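Local structure of 6-aminohexanoate-cyclic-dimer hydrolase (Arthrobacter sp., 3A2Q) at residues G124-E130 / S146-G152. The protein hydrolyses the cyclic dimer of 6-aminohexanoate, a nylon-6 by-product, opening one amide bond to give the linear dimer. The protein carries 1 engineered substitution. Residues are numbered along the deposited sequence.
Sequences GNQVTTE and SVGGSSG. With ACA (6-aminohexanoic acid), chain B; ACA (6-aminohexanoic acid), chain C.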
loop_
_atom_site.group_PDB
_atom_site.type_symbol
_atom_site.label_atom_id
_atom_site.label_comp_id
_atom_site.label_asym_id
_atom_site.label_seq_id
_atom_site.Cartn_x
_atom_site.Cartn_y
_atom_site.Cartn_z
ATOM N N GLY A 124 -8.872 -7.171 3.408
ATOM C CA GLY A 124 -8.311 -5.826 3.470
ATOM C C GLY A 124 -9.245 -4.800 4.083
ATOM O O GLY A 124 -9.149 -3.610 3.790
ATOM N N ASN A 125 -10.126 -5.254 4.968
ATOM C CA ASN A 125 -11.110 -4.373 5.572
ATOM C C ASN A 125 -10.707 -3.595 6.830
ATOM O O ASN A 125 -11.574 -3.177 7.594
ATOM C CB ASN A 125 -12.389 -5.166 5.863
ATOM C CG ASN A 125 -13.619 -4.284 5.914
ATOM O OD1 ASN A 125 -14.481 -4.449 6.780
ATOM N ND2 ASN A 125 -13.714 -3.343 4.980
ATOM N N GLN A 126 -9.413 -3.386 7.049
ATOM C CA GLN A 126 -8.966 -2.631 8.227
ATOM C C GLN A 126 -7.675 -1.885 7.924
ATOM O O GLN A 126 -7.002 -2.190 6.942
ATOM C CB GLN A 126 -8.704 -3.568 9.416
ATOM C CG GLN A 126 -9.901 -4.369 9.941
ATOM C CD GLN A 126 -11.014 -3.500 10.507
ATOM O OE1 GLN A 126 -10.770 -2.406 11.012
ATOM N NE2 GLN A 126 -12.245 -3.997 10.438
ATOM N N VAL A 127 -7.336 -0.904 8.762
ATOM C CA VAL A 127 -6.088 -0.165 8.591
ATOM C C VAL A 127 -5.038 -0.622 9.607
ATOM O O VAL A 127 -4.116 0.109 9.975
ATOM C CB VAL A 127 -6.280 1.372 8.664
ATOM C CG1 VAL A 127 -6.825 1.876 7.337
ATOM C CG2 VAL A 127 -7.209 1.746 9.807
ATOM N N THR A 128 -5.216 -1.849 10.079
ATOM C CA THR A 128 -4.255 -2.492 10.958
ATOM C C THR A 128 -4.266 -3.910 10.407
ATOM O O THR A 128 -5.193 -4.275 9.686
ATOM C CB THR A 128 -4.666 -2.497 12.441
ATOM O OG1 THR A 128 -3.563 -2.993 13.210
ATOM C CG2 THR A 128 -5.875 -3.390 12.680
ATOM N N THR A 129 -3.251 -4.702 10.726
ATOM C CA THR A 129 -3.166 -6.060 10.192
ATOM C C THR A 129 -3.203 -7.075 11.324
ATOM O O THR A 129 -2.172 -7.604 11.731
ATOM C CB THR A 129 -1.867 -6.223 9.367
ATOM O OG1 THR A 129 -1.822 -5.206 8.358
ATOM C CG2 THR A 129 -1.810 -7.580 8.689
ATOM N N GLU A 130 -4.409 -7.331 11.823
ATOM C CA GLU A 130 -4.624 -8.263 12.929
ATOM C C GLU A 130 -5.839 -9.150 12.638
ATOM O O GLU A 130 -6.832 -9.130 13.369
ATOM C CB GLU A 130 -4.840 -7.465 14.219
ATOM C CG GLU A 130 -3.642 -6.587 14.591
ATOM C CD GLU A 130 -3.981 -5.512 15.604
ATOM O OE1 GLU A 130 -4.617 -5.835 16.629
ATOM O OE2 GLU A 130 -3.604 -4.342 15.381
ATOM N N SER A 146 1.096 -1.734 16.016
ATOM C CA SER A 146 0.494 -2.136 14.753
ATOM C C SER A 146 1.460 -1.824 13.607
ATOM O O SER A 146 2.435 -1.096 13.788
ATOM C CB SER A 146 -0.813 -1.364 14.543
ATOM O OG SER A 146 -1.294 -1.487 13.212
ATOM N N VAL A 147 1.187 -2.384 12.434
ATOM C CA VAL A 147 2.015 -2.140 11.256
ATOM C C VAL A 147 1.176 -1.412 10.214
ATOM O O VAL A 147 1.583 -1.269 9.059
ATOM C CB VAL A 147 2.547 -3.462 10.637
ATOM C CG1 VAL A 147 3.566 -4.103 11.576
ATOM C CG2 VAL A 147 1.386 -4.428 10.354
ATOM N N GLY A 148 0.012 -0.933 10.637
ATOM C CA GLY A 148 -0.886 -0.257 9.718
ATOM C C GLY A 148 -1.573 -1.326 8.887
ATOM O O GLY A 148 -1.429 -2.512 9.173
ATOM N N GLY A 149 -2.317 -0.923 7.864
ATOM C CA GLY A 149 -2.999 -1.895 7.027
ATOM C C GLY A 149 -3.593 -1.213 5.812
ATOM O O GLY A 149 -3.567 0.014 5.739
ATOM N N SER A 150 -4.161 -1.981 4.881
ATOM C CA SER A 150 -4.246 -3.440 4.999
ATOM C C SER A 150 -3.011 -4.213 4.532
ATOM O O SER A 150 -2.875 -5.399 4.828
ATOM C CB SER A 150 -5.485 -3.944 4.246
ATOM O OG SER A 150 -5.488 -3.494 2.897
ATOM N N SER A 151 -2.107 -3.560 3.808
ATOM C CA SER A 151 -0.908 -4.247 3.336
ATOM C C SER A 151 0.172 -4.259 4.417
ATOM O O SER A 151 1.358 -4.106 4.124
ATOM C CB SER A 151 -0.372 -3.566 2.077
ATOM O OG SER A 151 -1.393 -3.440 1.100
ATOM N N GLY A 152 -0.250 -4.461 5.667
ATOM C CA GLY A 152 0.672 -4.467 6.793
ATOM C C GLY A 152 1.791 -5.491 6.748
ATOM O O GLY A 152 2.905 -5.214 7.190
HETATM C C ACA B . -12.616 -2.110 1.757
HETATM O O ACA B . -12.567 -2.991 2.616
HETATM C C2 ACA B . -12.504 -2.468 0.290
HETATM C C3 ACA B . -11.385 -3.461 0.022
HETATM C C4 ACA B . -10.082 -2.734 -0.264
HETATM C C5 ACA B . -8.904 -3.362 0.459
HETATM C C6 ACA B . -7.746 -2.379 0.581
HETATM N N ACA B . -7.547 -1.926 1.957
HETATM C C ACA C . -7.487 -0.649 2.320
HETATM O O ACA C . -7.256 0.261 1.518
HETATM C C2 ACA C . -7.712 -0.355 3.796
HETATM C C3 ACA C . -8.933 0.524 4.052
HETATM C C4 ACA C . -10.234 -0.279 4.110
HETATM C C5 ACA C . -11.419 0.559 3.627
HETATM C C6 ACA C . -12.678 -0.273 3.405
HETATM N N ACA C . -12.762 -0.821 2.051
HETATM O O HOH W 1 -2.597 0.850 12.504
HETATM O O HOH W 2 -0.849 -4.854 12.916
#
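The glycine- and serine-rich loop of the amidase signature family, residues 146-152, carries Ser150 of the Ser-cisSer-Lys charge relay (assigned by similarity). The long connection between strand 113-118 and helix 152-159 folds back here, laying 146-152 against 124-130, whose first three residues line the substrate pocket. A cis peptide precedes Ser150, whose short side chain sets a hydroxyl between Lys72 NZ, its hydrogen-bond partner, and the substrate amide. The single N-H of chain B ACA N is shared between Ser150 OG (2.8 Å) and Gly124 O (3.0 Å), while Asn125 ND2, held by Gln411, donates to chain B ACA O (2.7 Å). A CB on Gly124, which has positive phi, would strike the substrate. Ala174 replaces the presumed nucleophile by engineering, consistent with the uncleaved cyclic dimer: two amide bonds join the ACA units.

Behind the pocket Val127 CA lies 3.9 Å from Gly149 CA; any side chain on Gly149 would clash with Val127 and Thr128. Branched, aliphatic Val127 points away, onto buried helix 416-422. Thr128 OG1 donates to Glu130 OE2 (2.6 Å) and lies 2.7 Å from Ser146 OG, which accepts from Gly148 N (2.9 Å), forming an ST turn. Water 1 bridges Val127 O and Ser146 OG. Thr129 packs CB on Val147 CG2 and sends OG1 to Gly148 O, 2.8 Å away.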